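Local coordinates for beta-ketoacyl synthase (Burkholderia phymatum, PDB 4EWG), which probably acts as a 3-oxoacyl-[acyl-carrier-protein] synthase, extending acyl chains by condensation with a carrier-bound malonyl unit, at residues Ala88-Phe94 with Thr241-Glu245; Pro118-Phe122 with Ser138-Met142; Lys158-Val162 with Asn181-Gln187. All blocks are in the same frame, centred on the assembly; numbering follows the deposited sequence.

Interaction 1 (Ala88-Phe94 with Thr241-Glu245)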
loop_
_atom_site.group_PDB
_atom_site.type_symbol
_atom_site.label_atom_id
_atom_site.label_comp_id
_atom_site.label_asym_id
_atom_site.label_seq_id
_atom_site.Cartn_x
_atom_site.Cartn_y
_atom_site.Cartn_z
ATOM N N ALA A 88 11.753 17.336 6.699
ATOM C CA ALA A 88 12.641 16.248 7.116
ATOM C C ALA A 88 13.898 16.221 6.273
ATOM O O ALA A 88 14.980 15.995 6.789
ATOM C CB ALA A 88 11.943 14.916 7.032
ATOM N N LEU A 89 13.741 16.418 4.974
ATOM C CA LEU A 89 14.885 16.539 4.091
ATOM C C LEU A 89 15.792 17.716 4.455
ATOM O O LEU A 89 17.017 17.572 4.462
ATOM C CB LEU A 89 14.432 16.690 2.664
ATOM C CG LEU A 89 13.996 15.418 2.000
ATOM C CD1 LEU A 89 13.335 15.848 0.694
ATOM C CD2 LEU A 89 15.193 14.511 1.775
ATOM N N ALA A 90 15.225 18.867 4.770
ATOM C CA ALA A 90 16.078 20.028 5.154
ATOM C C ALA A 90 16.850 19.625 6.380
ATOM O O ALA A 90 18.068 19.818 6.468
ATOM C CB ALA A 90 15.260 21.286 5.431
ATOM N N ASP A 91 16.121 19.058 7.335
ATOM C CA ASP A 91 16.693 18.729 8.616
ATOM C C ASP A 91 17.809 17.716 8.396
ATOM O O ASP A 91 18.805 17.760 9.098
ATOM C CB ASP A 91 15.602 18.199 9.584
ATOM C CG ASP A 91 16.178 17.627 10.872
ATOM O OD1 ASP A 91 16.826 18.387 11.664
ATOM O OD2 ASP A 91 15.983 16.415 11.101
ATOM N N ALA A 92 17.662 16.835 7.401
ATOM C CA ALA A 92 18.695 15.815 7.106
ATOM C C ALA A 92 19.894 16.366 6.302
ATOM O O ALA A 92 20.868 15.665 6.069
ATOM C CB ALA A 92 18.082 14.627 6.391
ATOM N N GLY A 93 19.803 17.622 5.882
ATOM C CA GLY A 93 20.896 18.274 5.157
ATOM C C GLY A 93 20.806 18.118 3.649
ATOM O O GLY A 93 21.766 18.405 2.950
ATOM N N PHE A 94 19.664 17.670 3.144
ATOM C CA PHE A 94 19.518 17.410 1.701
ATOM C C PHE A 94 18.811 18.516 0.910
ATOM O O PHE A 94 18.637 18.372 -0.283
ATOM C CB PHE A 94 18.796 16.076 1.479
ATOM C CG PHE A 94 19.594 14.890 1.894
ATOM C CD1 PHE A 94 20.831 14.647 1.339
ATOM C CD2 PHE A 94 19.093 13.983 2.801
ATOM C CE1 PHE A 94 21.572 13.539 1.714
ATOM C CE2 PHE A 94 19.835 12.865 3.168
ATOM C CZ PHE A 94 21.070 12.658 2.632
ATOM N N THR A 241 7.333 12.745 8.503
ATOM C CA THR A 241 8.263 12.020 7.683
ATOM C C THR A 241 9.574 11.848 8.449
ATOM O O THR A 241 10.095 12.816 9.058
ATOM C CB THR A 241 8.576 12.781 6.379
ATOM O OG1 THR A 241 7.365 13.034 5.643
ATOM C CG2 THR A 241 9.546 11.957 5.491
ATOM N N LEU A 242 10.131 10.645 8.376
ATOM C CA LEU A 242 11.512 10.415 8.804
ATOM C C LEU A 242 12.394 10.117 7.588
ATOM O O LEU A 242 11.965 9.443 6.618
ATOM C CB LEU A 242 11.610 9.266 9.779
ATOM C CG LEU A 242 10.729 9.271 11.011
ATOM C CD1 LEU A 242 10.909 7.934 11.751
ATOM C CD2 LEU A 242 11.132 10.436 11.885
ATOM N N VAL A 243 13.616 10.657 7.618
ATOM C CA VAL A 243 14.642 10.296 6.643
ATOM C C VAL A 243 15.452 9.128 7.265
ATOM O O VAL A 243 16.122 9.286 8.275
ATOM C CB VAL A 243 15.576 11.469 6.304
ATOM C CG1 VAL A 243 16.672 10.989 5.385
ATOM C CG2 VAL A 243 14.808 12.644 5.685
ATOM N N LEU A 244 15.353 7.971 6.669
ATOM C CA LEU A 244 16.123 6.816 7.098
ATOM C C LEU A 244 17.308 6.735 6.178
ATOM O O LEU A 244 17.205 7.063 4.981
ATOM C CB LEU A 244 15.309 5.509 6.970
ATOM C CG LEU A 244 14.299 5.109 8.053
ATOM C CD1 LEU A 244 13.300 6.235 8.284
ATOM C CD2 LEU A 244 13.570 3.825 7.625
ATOM N N GLU A 245 18.434 6.278 6.716
ATOM C CA GLU A 245 19.665 6.330 5.953
ATOM C C GLU A 245 20.599 5.221 6.397
ATOM O O GLU A 245 20.732 4.960 7.594
ATOM C CB GLU A 245 20.297 7.681 6.161
ATOM C CG GLU A 245 21.581 7.908 5.390
ATOM C CD GLU A 245 22.023 9.370 5.389
ATOM O OE1 GLU A 245 21.326 10.232 5.989
ATOM O OE2 GLU A 245 23.079 9.655 4.780
#
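Val243 shows how a branched strand residue can seat between two small residues of a covering helix. It loses more area to the other segment than any residue here, 79 Å², and its CG2 methyl lies 3.9 Å from Ala88 CB and 3.9 Å from Ala92 CB, two alanines one turn apart on the helix. The same Val243 CG2 approaches Ala88 O at 3.5 Å and Leu89 CD2 at 4.3 Å, so the methyl is seated against the helix backbone as well as its side chains. Ala88, with 57 Å² covered, is the second element: lacking bulk, it lets the helix come down until its CB is 3.5 Å from Thr241 O and 4.0 Å from Thr241 CB, and the CA atoms of this pair are 6.1 Å apart. The axes pass at 8.1 Å and cross at -42°. This is a layer contact of the thiolase fold, in which helices cover a mixed beta-sheet; helix 76-92 lies here on strand 238-246, and Leu191 and Thr11 of the flanking strands also touch Val243. The helix ends in a Schellman motif, with Gly93 at positive phi, Phe94 N bonded to Leu89 O at 3.0 Å and Gly93 N to Ala90 O at 2.9 Å. That turn brings round Phe94, the third contributor, whose ring presents its edge to the strand: Phe94 CE2 is 4.3 Å from Val243 CG1 and 4.1 Å from Glu245 OE1. The Glu245 carboxylate itself is held by Thr11, Arg253 and His249, the last a calcium-binding residue in a structure of this protein.

Interaction 2 (Pro118-Phe122 with Ser138-Met142); sequences PIRAF and SYVQM
Two short helical segments cross in this helix-helix contact within the N-terminal half of a thiolase-fold ketosynthase, at the dimer interface. Both Pro118-Phe122 and Ser138-Met142 are helical, the first inside helix 116-128, the second a helix of little more than one turn. Their axes approach to 9.4 Å and cross at -127°, and the CA atoms of Pro118 and Ser138, the nearest pair, are 5.0 Å apart. Pro118 is the bump of the first helix. Its ring (C-gamma endo) enters the hollow between Ser138, Gln141 and Met142: Pro118 CB lies 3.2 Å from Ser138 O, and Pro118 CG lies 3.9 Å from Gln141 CB and 3.7 Å from Met142 CB. In return Met142, extended with chi1, chi2 and chi3 all t, reaches into the groove between Ile119 and Phe122, Met142 CG standing 4.0 Å from Ile119 CG1; Ile119 of the second subunit also packs on Met142. Phe122, chi1 m, sends its ring across to Ser138, with Phe122 CE2 3.6 Å from Ser138 CB. The ring and thioether form a Met-aromatic contact, oblique, with Met142 SD 4.8 Å from the ring centroid and 3.5 Å from Phe122 CD2.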
loop_
_atom_site.group_PDB
_atom_site.type_symbol
_atom_site.label_atom_id
_atom_site.label_comp_id
_atom_site.label_asym_id
_atom_site.label_seq_id
_atom_site.Cartn_x
_atom_site.Cartn_y
_atom_site.Cartn_z
ATOM N N PRO A 118 -11.805 14.525 -5.113
ATOM C CA PRO A 118 -12.061 13.483 -6.104
ATOM C C PRO A 118 -12.951 12.352 -5.589
ATOM O O PRO A 118 -13.709 11.771 -6.383
ATOM C CB PRO A 118 -10.665 12.967 -6.443
ATOM C CG PRO A 118 -9.870 13.257 -5.209
ATOM C CD PRO A 118 -10.379 14.580 -4.737
ATOM N N ILE A 119 -12.902 12.060 -4.280
ATOM C CA ILE A 119 -13.873 11.150 -3.701
ATOM C C ILE A 119 -15.289 11.671 -3.966
ATOM O O ILE A 119 -16.143 10.923 -4.419
ATOM C CB ILE A 119 -13.654 10.904 -2.195
ATOM C CG1 ILE A 119 -12.362 10.149 -1.950
ATOM C CG2 ILE A 119 -14.778 10.032 -1.620
ATOM C CD1 ILE A 119 -11.872 10.242 -0.513
ATOM N N ARG A 120 -15.527 12.948 -3.711
ATOM C CA ARG A 120 -16.807 13.591 -4.046
ATOM C C ARG A 120 -17.137 13.461 -5.536
ATOM O O ARG A 120 -18.272 13.148 -5.908
ATOM C CB ARG A 120 -16.805 15.083 -3.640
ATOM C CG ARG A 120 -18.178 15.778 -3.778
ATOM C CD ARG A 120 -18.188 17.306 -3.590
ATOM N NE ARG A 120 -16.944 17.822 -4.098
ATOM C CZ ARG A 120 -16.670 18.023 -5.389
ATOM N NH1 ARG A 120 -17.605 17.830 -6.332
ATOM N NH2 ARG A 120 -15.431 18.425 -5.736
ATOM N N ALA A 121 -16.142 13.726 -6.380
ATOM C CA ALA A 121 -16.354 13.760 -7.831
ATOM C C ALA A 121 -16.680 12.369 -8.356
ATOM O O ALA A 121 -17.653 12.177 -9.063
ATOM C CB ALA A 121 -15.127 14.329 -8.541
ATOM N N PHE A 122 -15.863 11.392 -8.013
ATOM C CA PHE A 122 -16.110 10.017 -8.488
ATOM C C PHE A 122 -17.375 9.392 -7.857
ATOM O O PHE A 122 -18.139 8.682 -8.542
ATOM C CB PHE A 122 -14.896 9.126 -8.233
ATOM C CG PHE A 122 -13.757 9.334 -9.210
ATOM C CD1 PHE A 122 -13.950 9.183 -10.575
ATOM C CD2 PHE A 122 -12.485 9.626 -8.757
ATOM C CE1 PHE A 122 -12.873 9.334 -11.471
ATOM C CE2 PHE A 122 -11.417 9.800 -9.634
ATOM C CZ PHE A 122 -11.608 9.642 -10.996
ATOM N N SER A 138 -8.030 13.773 -11.038
ATOM C CA SER A 138 -8.822 13.288 -9.898
ATOM C C SER A 138 -8.242 11.995 -9.303
ATOM O O SER A 138 -8.083 11.861 -8.071
ATOM C CB SER A 138 -10.283 13.102 -10.328
ATOM O OG SER A 138 -10.903 14.350 -10.653
ATOM N N TYR A 139 -7.878 11.054 -10.168
ATOM C CA TYR A 139 -7.391 9.751 -9.681
ATOM C C TYR A 139 -6.129 9.909 -8.844
ATOM O O TYR A 139 -6.028 9.297 -7.765
ATOM C CB TYR A 139 -7.147 8.717 -10.814
ATOM C CG TYR A 139 -6.615 7.415 -10.239
ATOM C CD1 TYR A 139 -7.417 6.633 -9.401
ATOM C CD2 TYR A 139 -5.326 7.009 -10.469
ATOM C CE1 TYR A 139 -6.950 5.449 -8.857
ATOM C CE2 TYR A 139 -4.830 5.830 -9.912
ATOM C CZ TYR A 139 -5.640 5.055 -9.088
ATOM O OH TYR A 139 -5.159 3.882 -8.508
ATOM N N VAL A 140 -5.181 10.723 -9.317
ATOM C CA VAL A 140 -3.883 10.846 -8.625
ATOM C C VAL A 140 -4.000 11.521 -7.254
ATOM O O VAL A 140 -3.215 11.240 -6.324
ATOM C CB VAL A 140 -2.808 11.588 -9.491
ATOM C CG1 VAL A 140 -3.236 13.005 -9.887
ATOM C CG2 VAL A 140 -1.487 11.638 -8.742
ATOM N N GLN A 141 -5.005 12.371 -7.106
ATOM C CA GLN A 141 -5.335 12.947 -5.773
ATOM C C GLN A 141 -6.125 11.965 -4.862
ATOM O O GLN A 141 -6.075 12.072 -3.639
ATOM C CB GLN A 141 -6.149 14.228 -5.944
ATOM C CG GLN A 141 -5.429 15.337 -6.688
ATOM C CD GLN A 141 -6.219 16.651 -6.713
ATOM O OE1 GLN A 141 -7.298 16.775 -6.102
ATOM N NE2 GLN A 141 -5.652 17.664 -7.398
ATOM N N MET A 142 -6.876 11.052 -5.471
ATOM C CA MET A 142 -7.695 10.047 -4.736
ATOM C C MET A 142 -6.959 8.733 -4.467
ATOM O O MET A 142 -7.222 8.063 -3.495
ATOM C CB MET A 142 -8.933 9.678 -5.542
ATOM C CG MET A 142 -9.903 8.787 -4.751
ATOM S SD MET A 142 -11.359 8.318 -5.662
ATOM C CE MET A 142 -11.951 6.845 -4.790
#

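Interaction 3 (Lys158-Val162 with Asn181-Gln187)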
loop_
_atom_site.group_PDB
_atom_site.type_symbol
_atom_site.label_atom_id
_atom_site.label_comp_id
_atom_site.label_asym_id
_atom_site.label_seq_id
_atom_site.Cartn_x
_atom_site.Cartn_y
_atom_site.Cartn_z
ATOM N N LYS A 158 13.885 8.429 -7.806
ATOM C CA LYS A 158 13.891 7.340 -8.759
ATOM C C LYS A 158 14.122 6.010 -8.090
ATOM O O LYS A 158 14.377 5.030 -8.754
ATOM C CB LYS A 158 14.922 7.611 -9.894
ATOM C CG LYS A 158 14.534 8.811 -10.769
ATOM C CD LYS A 158 15.648 9.338 -11.699
ATOM C CE LYS A 158 15.366 10.773 -12.188
ATOM N NZ LYS A 158 15.837 11.796 -11.199
ATOM N N GLY A 159 13.971 5.975 -6.762
ATOM C CA GLY A 159 14.048 4.753 -6.002
ATOM C C GLY A 159 12.711 4.036 -5.930
ATOM O O GLY A 159 11.725 4.414 -6.585
ATOM N N ARG A 160 12.655 2.980 -5.133
ATOM C CA ARG A 160 11.434 2.180 -5.061
ATOM C C ARG A 160 10.397 2.897 -4.231
ATOM O O ARG A 160 10.735 3.636 -3.294
ATOM C CB ARG A 160 11.665 0.762 -4.579
ATOM C CG ARG A 160 12.683 0.581 -3.485
ATOM C CD ARG A 160 12.639 -0.833 -2.897
ATOM N NE ARG A 160 13.066 -1.852 -3.843
ATOM C CZ ARG A 160 13.077 -3.171 -3.588
ATOM N NH1 ARG A 160 12.668 -3.640 -2.420
ATOM N NH2 ARG A 160 13.501 -4.028 -4.506
ATOM N N ILE A 161 9.129 2.746 -4.642
ATOM C CA ILE A 161 7.985 3.253 -3.908
ATOM C C ILE A 161 7.338 2.044 -3.195
ATOM O O ILE A 161 6.973 1.028 -3.824
ATOM C CB ILE A 161 6.987 4.040 -4.819
ATOM C CG1 ILE A 161 7.621 5.348 -5.321
ATOM C CG2 ILE A 161 5.717 4.385 -4.058
ATOM C CD1 ILE A 161 6.824 6.102 -6.401
ATOM N N VAL A 162 7.291 2.143 -1.863
ATOM C CA VAL A 162 6.674 1.178 -1.030
ATOM C C VAL A 162 5.381 1.798 -0.482
ATOM O O VAL A 162 5.388 2.553 0.472
ATOM C CB VAL A 162 7.583 0.783 0.138
ATOM C CG1 VAL A 162 6.916 -0.334 0.933
ATOM C CG2 VAL A 162 8.976 0.390 -0.373
ATOM N N ASN A 181 14.091 -2.285 3.787
ATOM C CA ASN A 181 14.652 -2.034 2.459
ATOM C C ASN A 181 16.107 -1.549 2.533
ATOM O O ASN A 181 16.963 -2.015 1.767
ATOM C CB ASN A 181 13.773 -1.046 1.671
ATOM C CG ASN A 181 12.622 -1.729 0.958
ATOM O OD1 ASN A 181 12.811 -2.328 -0.087
ATOM N ND2 ASN A 181 11.428 -1.616 1.506
ATOM N N ILE A 182 16.405 -0.653 3.476
ATOM C CA ILE A 182 17.803 -0.153 3.637
ATOM C C ILE A 182 18.685 -1.230 4.234
ATOM O O ILE A 182 19.768 -1.496 3.736
ATOM C CB ILE A 182 17.867 1.113 4.512
ATOM C CG1 ILE A 182 17.011 2.222 3.874
ATOM C CG2 ILE A 182 19.318 1.564 4.727
ATOM C CD1 ILE A 182 16.984 3.534 4.637
ATOM N N ALA A 183 18.208 -1.887 5.275
ATOM C CA ALA A 183 18.958 -2.979 5.907
ATOM C C ALA A 183 19.380 -4.033 4.896
ATOM O O ALA A 183 20.503 -4.585 4.961
ATOM C CB ALA A 183 18.124 -3.637 7.005
ATOM N N MET A 184 18.468 -4.320 3.984
ATOM C CA MET A 184 18.613 -5.361 2.985
ATOM C C MET A 184 19.429 -4.872 1.765
ATOM O O MET A 184 19.738 -5.637 0.888
ATOM C CB MET A 184 17.195 -5.806 2.595
ATOM C CG MET A 184 17.033 -7.070 1.803
ATOM S SD MET A 184 15.256 -7.505 1.485
ATOM C CE MET A 184 15.366 -7.854 -0.280
ATOM N N GLY A 185 19.800 -3.594 1.743
ATOM C CA GLY A 185 20.663 -3.052 0.695
ATOM C C GLY A 185 19.974 -2.617 -0.573
ATOM O O GLY A 185 20.630 -2.343 -1.552
ATOM N N LYS A 186 18.645 -2.499 -0.567
ATOM C CA LYS A 186 17.917 -2.140 -1.809
ATOM C C LYS A 186 17.958 -0.661 -2.111
ATOM O O LYS A 186 17.865 -0.264 -3.250
ATOM C CB LYS A 186 16.457 -2.614 -1.733
ATOM C CG LYS A 186 16.317 -4.129 -1.751
ATOM C CD LYS A 186 16.706 -4.635 -3.153
ATOM C CE LYS A 186 17.490 -5.934 -3.142
ATOM N NZ LYS A 186 16.675 -7.124 -2.935
ATOM N N GLN A 187 18.071 0.145 -1.051
ATOM C CA GLN A 187 18.097 1.576 -1.146
ATOM C C GLN A 187 19.060 2.093 -0.107
ATOM O O GLN A 187 19.203 1.497 0.968
ATOM C CB GLN A 187 16.694 2.142 -0.855
ATOM C CG GLN A 187 15.661 1.837 -1.903
ATOM C CD GLN A 187 15.907 2.556 -3.211
ATOM O OE1 GLN A 187 15.485 2.075 -4.249
ATOM N NE2 GLN A 187 16.606 3.712 -3.176
HETATM O O HOH W 1 15.036 -0.726 -5.115
#
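Arg160 makes both direct hydrogen bonds of this contact, one from its side chain and one from its backbone. Its NH1 donates to Asn181 OD1 at 2.7 Å, and its amide N donates to Gln187 OE1 at 3.1 Å. The setting is a beta-alpha-beta crossover of the thiolase fold, made of strand 161-163, helix 170-183 and strand 189-196, the two strands parallel with strand 105-110 between them. The helix closes with a Schellman motif at Gly185, in which Lys186 N bonds Asn181 O at 2.9 Å, so Asn181 and Gln187 flank the turn into the second strand. Arg160, just before the strand that is outermost within this chain, ties down that turn through side chain and backbone. A water adds a further link, lying 3.0 Å from Gln187 OE1, within hydrogen-bonding distance, and accepting a weak bond from Arg160 NE at 2.6 Å. Beyond the segments, Glu180 of the second subunit forms a salt bridge with Arg160 NH1, so the intrachain link is also part of the dimer interface, while Gln187 NE2 bonds Gly103 O.

Outward from these bonds comes the packing. The aliphatic part of Lys186 lies over one face of the guanidinium, its CD 3.5 Å from Arg160 NH2, whereas the Asn181 oxygen meets the edge. Gly159 leaves room for the glutamine amide, since a CB there would collide with Gln187 NE2; its CA is 3.5 Å from Gln187 OE1. Asn181 also reaches the strand, its amide passing beside a valine methyl, with Asn181 ND2 3.7 Å from Val162 CG2.

Along the chain, interactions 2 and 3 follow one another inside the long loop closed by interaction 1. Interactions 1 and 3 have centres 16 Å apart, reach the same sheet and touch: Ile182 of helix 170-183 packs on strand 238-246, its CD1 3.5 Å from Leu244 CB and 3.7 Å from Glu245 N. Interaction 2 is more remote, its nearest atoms about 16 Å from interaction 1 and about 10 Å from interaction 3, yet it and interaction 3 both meet the second subunit. As for the calcium-binding His249, whose metal is absent from this chain, the side chain of Glu245 is about 3 Å from the side chain of His249, and that of Gln187 about 10 Å from it.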